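Local coordinates for protein tricorn protease (Thermoplasma acidophilum, PDB 1K32) that probably degrades peptides as a serine protease of a proteasome-linked pathway, with beta-propellers thought to gate substrate passage in a six-chain assembly, at residues 304-307 with 311-314; 299-304 with 335-340; 228-233 with 237-242; 159-164 with 212-217. One frame throughout, in Å; residues are numbered along the deposited sequence.

The four contacts lie in two groups, one in each beta-propeller. Contacts 4 and 3 come first along the chain. They sit in what is probably the six-bladed propeller, their centres 14 Å apart. Contact 4 bridges two neighbouring blades, and contact 3 closes the second of these. R215 joins the two by a hydrogen bond from NH2 to OG of S230. Contacts 2 and 1 follow, at the start of the seven-bladed propeller. Their centres are 11 Å apart and they share S304 on strand 300-305. Contact 1 pairs strands inside the first blade; contact 2 faces the next blade. Between the two groups, contact centres are 52 to 65 Å apart, each group in its own propeller.

Contact 1: residues 304-307 with 311-314; sequences SPLD and IAFV
S304 pairs with A312 in the beta hairpin that opens the first blade of the seven-bladed propeller. The tight part is here. S304 N gives a bond of 2.6 Å to A312 O, and A312 N returns one of 2.7 Å to S304 O. This is an antiparallel hydrogen-bonded pair. I311 adds its CG2 branch, which is anti to the backbone N of I311 and lies 3.3 Å from S304 O. L306 follows on the same segment. Its CG is anti to the carbonyl carbon (chi1 -58°), which brings the branched end over the methyl of A312. With an alanine here, the A312 methyl and the I311 carbonyl are likely to lose their apolar cover, and a gap would open beside I321. V341 and R343 of the next blade also touch this patch, so it is buried. The looser side is at P305 and D307. Both are partly exposed. P305 lies opposite I311 as a non-hydrogen-bonded pair, and its ring packs on M623. D307 turns away and forms a salt bridge with R343. At the packed end, CD1 of L306 rests 3.9 Å from CB of A312 and 3.7 Å from O of I311.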
# COMPACT_ATOMS: atom_id res chain seq x y z
N SER A 304 4.95 11.84 33.89
CA SER A 304 3.63 11.21 33.97
C SER A 304 2.53 11.93 33.16
O SER A 304 2.55 13.14 33.02
CB SER A 304 3.23 11.13 35.44
OG SER A 304 2.29 10.10 35.68
N PRO A 305 1.56 11.17 32.63
CA PRO A 305 0.48 11.79 31.85
C PRO A 305 -0.64 12.35 32.73
O PRO A 305 -0.99 11.76 33.75
CB PRO A 305 -0.01 10.65 30.98
CG PRO A 305 0.16 9.47 31.88
CD PRO A 305 1.52 9.71 32.49
N LEU A 306 -1.17 13.49 32.31
CA LEU A 306 -2.27 14.15 33.02
C LEU A 306 -3.43 14.26 32.04
O LEU A 306 -3.27 13.98 30.85
CB LEU A 306 -1.86 15.55 33.48
CG LEU A 306 -0.64 15.68 34.40
CD1 LEU A 306 -0.38 17.15 34.68
CD2 LEU A 306 -0.86 14.90 35.69
N ASP A 307 -4.59 14.69 32.53
CA ASP A 307 -5.76 14.85 31.68
C ASP A 307 -5.54 16.01 30.72
O ASP A 307 -4.63 16.82 30.89
CB ASP A 307 -7.00 15.13 32.54
CG ASP A 307 -7.34 13.98 33.48
OD1 ASP A 307 -8.33 14.11 34.23
OD2 ASP A 307 -6.63 12.96 33.48
N ILE A 311 1.19 16.92 30.64
CA ILE A 311 2.16 16.02 31.22
C ILE A 311 2.70 16.60 32.50
O ILE A 311 2.66 17.81 32.71
CB ILE A 311 3.33 15.80 30.25
CG1 ILE A 311 2.80 15.25 28.93
CG2 ILE A 311 4.34 14.86 30.85
CD1 ILE A 311 3.76 15.42 27.78
N ALA A 312 3.19 15.73 33.36
CA ALA A 312 3.80 16.13 34.61
C ALA A 312 5.20 15.55 34.59
O ALA A 312 5.39 14.44 34.13
CB ALA A 312 3.04 15.56 35.79
N PHE A 313 6.18 16.30 35.07
CA PHE A 313 7.53 15.78 35.14
C PHE A 313 8.32 16.50 36.23
O PHE A 313 8.12 17.69 36.51
CB PHE A 313 8.21 15.85 33.76
CG PHE A 313 8.87 17.16 33.46
CD1 PHE A 313 10.19 17.38 33.83
CD2 PHE A 313 8.17 18.16 32.79
CE1 PHE A 313 10.82 18.59 33.53
CE2 PHE A 313 8.79 19.37 32.49
CZ PHE A 313 10.12 19.58 32.86
N VAL A 314 9.20 15.74 36.86
CA VAL A 314 10.01 16.22 37.96
C VAL A 314 11.46 16.32 37.50
O VAL A 314 11.95 15.45 36.78
CB VAL A 314 9.91 15.24 39.15
CG1 VAL A 314 10.83 15.66 40.29
CG2 VAL A 314 8.47 15.16 39.61

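Contact 2: residues 299-304 with 335-340; sequences FAEDFS and PLRIRY
E301 and D302 face R337 and Y340 across the gap between the first and second blades of the seven-bladed beta-propeller. No hydrogen bond joins the two segments. The first kind of interaction is charge pairing. OE2 of E301 lies 3.6 Å from NH1 of R337, a long salt bridge. The two side chains cross at about a right angle. Their carboxylate and guanidinium planes are nearly coplanar, 30° apart, but OE2 comes to the guanidinium obliquely. R337 is bent at chi2 and chi3, which brings its end nearer to E301. Its stronger partner is E666 on helix 656-674, so E301 is probably a secondary neighbour that adds negative charge. The second kind is polar-to-carbon packing. D302 has CG anti to its backbone N (chi1 -163°) and sends OD1 over to the backbone of Y340. OD1 also accepts a hydrogen bond from V341 N, while OD2 makes salt bridges with R342 and R614. These bonds hold the carboxylate in place between the blades. Its plane stands 66° from the ring of Y340. OD1 comes to the ring edge, near the ring plane, 3.9 Å from CD2. It is closer to the main chain, 3.4 Å from CA of Y340.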
# COMPACT_ATOMS: atom_id res chain seq x y z
N PHE A 299 18.24 16.52 34.37
CA PHE A 299 18.04 16.10 35.76
C PHE A 299 16.63 15.58 35.93
O PHE A 299 16.12 15.45 37.04
CB PHE A 299 18.33 17.27 36.72
CG PHE A 299 19.65 17.93 36.47
CD1 PHE A 299 19.75 19.05 35.64
CD2 PHE A 299 20.82 17.37 36.97
CE1 PHE A 299 20.99 19.60 35.30
CE2 PHE A 299 22.07 17.91 36.64
CZ PHE A 299 22.15 19.02 35.80
N ALA A 300 16.02 15.26 34.80
CA ALA A 300 14.66 14.74 34.76
C ALA A 300 14.49 13.45 35.55
O ALA A 300 15.42 12.65 35.69
CB ALA A 300 14.24 14.52 33.33
N GLU A 301 13.28 13.28 36.06
CA GLU A 301 12.87 12.11 36.83
C GLU A 301 11.35 12.04 36.62
O GLU A 301 10.75 12.90 35.98
CB GLU A 301 13.15 12.32 38.33
CG GLU A 301 14.55 12.78 38.67
CD GLU A 301 14.72 13.20 40.13
OE1 GLU A 301 14.23 14.29 40.52
OE2 GLU A 301 15.36 12.44 40.90
N ASP A 302 10.75 10.99 37.15
CA ASP A 302 9.30 10.83 37.13
C ASP A 302 8.54 11.67 36.08
O ASP A 302 8.30 12.86 36.30
CB ASP A 302 8.80 11.20 38.53
CG ASP A 302 7.40 10.71 38.80
OD1 ASP A 302 6.81 11.15 39.81
OD2 ASP A 302 6.90 9.88 38.02
N PHE A 303 8.19 11.08 34.94
CA PHE A 303 7.40 11.78 33.92
C PHE A 303 6.04 11.08 33.94
O PHE A 303 5.98 9.86 34.01
CB PHE A 303 8.06 11.69 32.55
CG PHE A 303 8.19 10.30 32.01
CD1 PHE A 303 7.16 9.73 31.27
CD2 PHE A 303 9.34 9.56 32.24
CE1 PHE A 303 7.28 8.44 30.77
CE2 PHE A 303 9.48 8.27 31.75
CZ PHE A 303 8.44 7.70 31.01
N SER A 304 4.95 11.84 33.89
CA SER A 304 3.63 11.21 33.97
C SER A 304 2.53 11.93 33.16
O SER A 304 2.55 13.14 33.02
CB SER A 304 3.23 11.13 35.44
OG SER A 304 2.29 10.10 35.68
N PRO A 335 8.55 24.58 47.54
CA PRO A 335 10.01 24.61 47.70
C PRO A 335 10.66 23.28 47.34
O PRO A 335 9.98 22.32 46.97
CB PRO A 335 10.18 24.98 49.17
CG PRO A 335 8.93 24.43 49.81
CD PRO A 335 7.87 24.83 48.82
N LEU A 336 11.98 23.22 47.49
CA LEU A 336 12.76 22.04 47.15
C LEU A 336 12.41 20.64 47.61
O LEU A 336 11.93 20.39 48.72
CB LEU A 336 14.24 22.26 47.45
CG LEU A 336 15.02 22.69 46.20
CD1 LEU A 336 16.50 22.75 46.50
CD2 LEU A 336 14.75 21.69 45.08
N ARG A 337 12.69 19.75 46.67
CA ARG A 337 12.50 18.32 46.69
C ARG A 337 11.11 17.73 46.63
O ARG A 337 10.61 17.12 47.57
CB ARG A 337 13.33 17.66 47.79
CG ARG A 337 14.53 16.89 47.18
CD ARG A 337 14.08 15.52 46.68
NE ARG A 337 14.67 15.06 45.42
CZ ARG A 337 15.78 14.34 45.31
NH1 ARG A 337 16.20 13.96 44.10
NH2 ARG A 337 16.49 14.00 46.39
N ILE A 338 10.50 17.94 45.47
CA ILE A 338 9.23 17.35 45.17
C ILE A 338 9.79 16.03 44.65
O ILE A 338 10.63 16.02 43.74
CB ILE A 338 8.49 18.13 44.05
CG1 ILE A 338 7.94 19.45 44.62
CG2 ILE A 338 7.38 17.29 43.46
CD1 ILE A 338 7.10 20.25 43.63
N ARG A 339 9.39 14.91 45.25
CA ARG A 339 9.91 13.61 44.83
C ARG A 339 9.06 12.91 43.77
O ARG A 339 9.61 12.28 42.87
CB ARG A 339 10.06 12.69 46.05
CG ARG A 339 11.08 13.15 47.09
CD ARG A 339 11.26 12.10 48.18
NE ARG A 339 12.09 12.57 49.28
CZ ARG A 339 13.38 12.87 49.19
NH1 ARG A 339 14.04 13.29 50.27
NH2 ARG A 339 14.03 12.73 48.04
N TYR A 340 7.74 12.99 43.90
CA TYR A 340 6.84 12.36 42.94
C TYR A 340 5.64 13.25 42.69
O TYR A 340 5.29 14.10 43.52
CB TYR A 340 6.35 10.99 43.44
CG TYR A 340 7.45 10.05 43.90
CD1 TYR A 340 7.83 10.01 45.23
CD2 TYR A 340 8.14 9.24 42.98
CE1 TYR A 340 8.87 9.18 45.66
CE2 TYR A 340 9.18 8.42 43.40
CZ TYR A 340 9.53 8.40 44.74
OH TYR A 340 10.55 7.60 45.17

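Contact 3: residues 228-233 with 237-242; sequences IYSTDL and DLRKHT
Y229 and K240 pair antiparallel where a short last strand, 239-240, lies along strand 227-232 at the rim of its sheet. S230 N donates to R239 O and R239 N to S230 O. H241 N bonds to I228 O at 2.8 Å. One side-chain bond extends the ladder: I228 N donates to OG1 of T242, 2.9 Å away and nearly straight at 163°. OG1 also forms a hydrogen bond with NE2 of Q227. Together these strands form the outer beta hairpin of the fifth blade in the probable six-bladed propeller. On the Y229 face, the Y229 and K240 side chains lie side by side. With CG anti to the backbone N (chi1 178°), the K240 chain is laid alongside the Y229 ring. CB of K240 sits 3.6 Å from CE2 of Y229, and CD is 3.8 Å from OH. The phenol OH bonds to D223. The K240 chain then bends and NZ bonds to T242 O at 2.8 Å. A serine in place of Y229 would probably cost the K240 methylenes their packing against the ring and leave D223 without its phenol partner. CD1 of L238 is 4.0 Å from CD2 of Y229 and 3.8 Å from CG2 of T231.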
# COMPACT_ATOMS: atom_id res chain seq x y z
N ILE A 228 49.44 15.92 62.31
CA ILE A 228 50.70 15.87 61.60
C ILE A 228 51.71 15.15 62.49
O ILE A 228 51.84 15.47 63.67
CB ILE A 228 51.22 17.29 61.29
CG1 ILE A 228 50.19 18.04 60.44
CG2 ILE A 228 52.56 17.22 60.55
CD1 ILE A 228 50.61 19.45 60.08
N TYR A 229 52.37 14.14 61.93
CA TYR A 229 53.39 13.36 62.64
C TYR A 229 54.66 13.40 61.79
O TYR A 229 54.66 13.95 60.69
CB TYR A 229 52.97 11.89 62.77
CG TYR A 229 51.78 11.62 63.67
CD1 TYR A 229 50.49 11.91 63.25
CD2 TYR A 229 51.96 11.10 64.96
CE1 TYR A 229 49.40 11.68 64.07
CE2 TYR A 229 50.87 10.87 65.80
CZ TYR A 229 49.60 11.17 65.34
OH TYR A 229 48.50 10.99 66.15
N SER A 230 55.73 12.79 62.31
CA SER A 230 56.97 12.71 61.56
C SER A 230 57.85 11.60 62.14
O SER A 230 57.64 11.16 63.27
CB SER A 230 57.72 14.05 61.58
OG SER A 230 58.34 14.29 62.82
N THR A 231 58.81 11.15 61.33
CA THR A 231 59.76 10.12 61.74
C THR A 231 61.09 10.47 61.09
O THR A 231 61.14 11.37 60.26
CB THR A 231 59.36 8.70 61.24
OG1 THR A 231 59.38 8.67 59.81
CG2 THR A 231 57.96 8.31 61.75
N ASP A 232 62.16 9.78 61.47
CA ASP A 232 63.43 10.04 60.82
C ASP A 232 63.38 9.21 59.53
O ASP A 232 62.42 8.46 59.34
CB ASP A 232 64.62 9.61 61.69
CG ASP A 232 64.49 8.18 62.21
OD1 ASP A 232 64.12 7.27 61.44
OD2 ASP A 232 64.79 7.97 63.40
N LEU A 233 64.38 9.32 58.67
CA LEU A 233 64.39 8.58 57.41
C LEU A 233 64.43 7.06 57.58
O LEU A 233 64.46 6.32 56.59
CB LEU A 233 65.54 9.05 56.53
CG LEU A 233 65.41 10.51 56.08
CD1 LEU A 233 66.56 10.85 55.13
CD2 LEU A 233 64.08 10.70 55.38
N ASP A 237 61.58 7.07 65.77
CA ASP A 237 61.41 8.31 66.52
C ASP A 237 60.13 9.05 66.16
O ASP A 237 60.16 10.25 65.88
CB ASP A 237 62.61 9.23 66.29
CG ASP A 237 62.60 10.44 67.21
OD1 ASP A 237 63.28 11.43 66.88
OD2 ASP A 237 61.92 10.39 68.26
N LEU A 238 59.00 8.35 66.18
CA LEU A 238 57.72 8.95 65.83
C LEU A 238 57.35 10.12 66.73
O LEU A 238 57.40 10.01 67.95
CB LEU A 238 56.60 7.90 65.89
CG LEU A 238 55.18 8.38 65.61
CD1 LEU A 238 55.04 8.76 64.14
CD2 LEU A 238 54.19 7.28 65.97
N ARG A 239 56.98 11.24 66.11
CA ARG A 239 56.57 12.44 66.83
C ARG A 239 55.20 12.93 66.36
O ARG A 239 54.84 12.81 65.19
CB ARG A 239 57.59 13.56 66.64
CG ARG A 239 58.97 13.24 67.17
CD ARG A 239 59.95 14.35 66.86
NE ARG A 239 61.31 13.97 67.22
CZ ARG A 239 62.38 14.73 66.99
NH1 ARG A 239 63.58 14.30 67.35
NH2 ARG A 239 62.24 15.91 66.41
N LYS A 240 54.44 13.50 67.30
CA LYS A 240 53.11 14.05 67.02
C LYS A 240 53.22 15.57 67.16
O LYS A 240 53.50 16.07 68.25
CB LYS A 240 52.11 13.47 68.04
CG LYS A 240 50.68 13.96 67.92
CD LYS A 240 49.82 13.23 68.93
CE LYS A 240 48.39 13.73 68.96
NZ LYS A 240 48.28 15.14 69.41
N HIS A 241 53.01 16.29 66.07
CA HIS A 241 53.14 17.75 66.09
C HIS A 241 51.90 18.63 66.19
O HIS A 241 52.04 19.84 66.29
CB HIS A 241 53.94 18.21 64.87
CG HIS A 241 55.28 17.57 64.75
ND1 HIS A 241 55.48 16.40 64.05
CD2 HIS A 241 56.48 17.90 65.28
CE1 HIS A 241 56.74 16.04 64.15
NE2 HIS A 241 57.38 16.94 64.89
N THR A 242 50.71 18.04 66.17
CA THR A 242 49.49 18.83 66.26
C THR A 242 48.45 18.15 67.11
O THR A 242 48.50 16.95 67.33
CB THR A 242 48.86 19.06 64.87
OG1 THR A 242 48.49 17.79 64.30
CG2 THR A 242 49.86 19.76 63.94

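Contact 4: residues 159-164 with 212-217; sequences FADGRR and VGHRIY
D161 meets H214 where two turns of neighbouring propeller blades come close at the surface. D161 sits in a type I' beta turn from A160 to R163, which links two strands of the fourth blade in the probable six-bladed propeller. G162 follows, where the backbone angles would push a beta carbon into the carbonyl O before it. The turn is tied by R163 N to A160 O, 2.7 Å. H214 belongs to the hairpin turn of the fifth blade, closed by R215 N to V212 O at 3.1 Å. From CA, the CB of D161 points toward the H214 turn. CG is anti to the carbonyl carbon (chi1 -51°), and this carries the carboxylate over to the imidazole. CG stands 3.7 Å from NE2 of H214. OD1 takes a weak hydrogen bond from NE2, 3.3 Å long and bent to 146°. OD1 comes to the edge of the imidazole, near its plane, and the carboxylate and ring planes are only 20° apart, although the side chains cross obliquely. OD2 faces the neighbouring carbon of the ring. L233 touches both residues. D161 also touches a crystal neighbour, so its exact pose may partly reflect the lattice. Both residues are exposed, and water probably weakens the attraction. The last atom, OD2 of D161, lies 3.4 Å from CD2 of H214.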
# COMPACT_ATOMS: atom_id res chain seq x y z
N PHE A 159 62.99 12.50 47.26
CA PHE A 159 64.40 12.16 47.14
C PHE A 159 65.15 12.80 48.29
O PHE A 159 64.99 13.98 48.57
CB PHE A 159 64.97 12.66 45.81
CG PHE A 159 64.32 12.05 44.61
CD1 PHE A 159 63.03 12.40 44.24
CD2 PHE A 159 65.01 11.12 43.84
CE1 PHE A 159 62.42 11.83 43.12
CE2 PHE A 159 64.42 10.54 42.72
CZ PHE A 159 63.11 10.90 42.36
N ALA A 160 65.97 11.99 48.96
CA ALA A 160 66.75 12.47 50.08
C ALA A 160 68.14 11.86 50.01
O ALA A 160 68.29 10.64 49.89
CB ALA A 160 66.08 12.09 51.39
N ASP A 161 69.15 12.71 50.08
CA ASP A 161 70.53 12.25 50.05
C ASP A 161 70.75 11.25 48.92
O ASP A 161 71.47 10.27 49.06
CB ASP A 161 70.88 11.61 51.39
CG ASP A 161 70.53 12.51 52.56
OD1 ASP A 161 71.04 13.65 52.59
OD2 ASP A 161 69.74 12.09 53.43
N GLY A 162 70.10 11.50 47.78
CA GLY A 162 70.24 10.61 46.65
C GLY A 162 69.30 9.42 46.62
O GLY A 162 69.03 8.88 45.55
N ARG A 163 68.78 8.99 47.77
CA ARG A 163 67.89 7.84 47.74
C ARG A 163 66.42 8.17 47.58
O ARG A 163 65.93 9.19 48.09
CB ARG A 163 68.11 6.93 48.95
CG ARG A 163 68.39 7.63 50.26
CD ARG A 163 68.56 6.59 51.35
NE ARG A 163 68.65 7.20 52.67
CZ ARG A 163 68.43 6.56 53.81
NH1 ARG A 163 68.54 7.20 54.96
NH2 ARG A 163 68.09 5.27 53.80
N ARG A 164 65.71 7.30 46.87
CA ARG A 164 64.29 7.48 46.60
C ARG A 164 63.41 7.05 47.77
O ARG A 164 63.63 6.00 48.37
CB ARG A 164 63.90 6.68 45.35
CG ARG A 164 64.84 6.88 44.15
CD ARG A 164 64.21 6.36 42.86
NE ARG A 164 65.09 5.49 42.08
CZ ARG A 164 65.72 4.43 42.57
NH1 ARG A 164 66.50 3.69 41.81
NH2 ARG A 164 65.59 4.14 43.86
N VAL A 212 61.41 17.42 55.40
CA VAL A 212 61.98 18.68 55.86
C VAL A 212 63.21 18.28 56.66
O VAL A 212 63.11 17.55 57.64
CB VAL A 212 60.99 19.46 56.75
CG1 VAL A 212 61.64 20.76 57.22
CG2 VAL A 212 59.72 19.76 55.97
N GLY A 213 64.37 18.75 56.21
CA GLY A 213 65.60 18.39 56.88
C GLY A 213 65.78 16.90 56.64
O GLY A 213 65.89 16.47 55.49
N HIS A 214 65.82 16.11 57.71
CA HIS A 214 65.96 14.68 57.55
C HIS A 214 64.84 13.95 58.28
O HIS A 214 65.05 12.93 58.94
CB HIS A 214 67.33 14.21 58.04
CG HIS A 214 68.44 14.57 57.11
ND1 HIS A 214 68.83 15.87 56.89
CD2 HIS A 214 69.20 13.80 56.29
CE1 HIS A 214 69.78 15.89 55.97
NE2 HIS A 214 70.02 14.65 55.59
N ARG A 215 63.64 14.51 58.14
CA ARG A 215 62.44 13.94 58.74
C ARG A 215 61.33 13.88 57.72
O ARG A 215 61.17 14.79 56.90
CB ARG A 215 61.98 14.76 59.95
CG ARG A 215 62.92 14.69 61.13
CD ARG A 215 62.13 14.69 62.44
NE ARG A 215 62.64 13.64 63.31
CZ ARG A 215 61.88 12.79 63.99
NH1 ARG A 215 62.46 11.87 64.75
NH2 ARG A 215 60.56 12.84 63.91
N ILE A 216 60.55 12.81 57.76
CA ILE A 216 59.44 12.66 56.85
C ILE A 216 58.20 13.08 57.63
O ILE A 216 57.89 12.50 58.67
CB ILE A 216 59.25 11.19 56.39
CG1 ILE A 216 60.54 10.65 55.79
CG2 ILE A 216 58.11 11.10 55.37
CD1 ILE A 216 60.50 9.15 55.50
N TYR A 217 57.51 14.10 57.15
CA TYR A 217 56.29 14.53 57.80
C TYR A 217 55.10 13.99 57.01
O TYR A 217 55.15 13.87 55.77
CB TYR A 217 56.23 16.05 57.89
CG TYR A 217 57.24 16.62 58.86
CD1 TYR A 217 58.60 16.69 58.52
CD2 TYR A 217 56.85 17.08 60.11
CE1 TYR A 217 59.53 17.19 59.42
CE2 TYR A 217 57.77 17.57 61.02
CZ TYR A 217 59.11 17.63 60.67
OH TYR A 217 60.01 18.12 61.58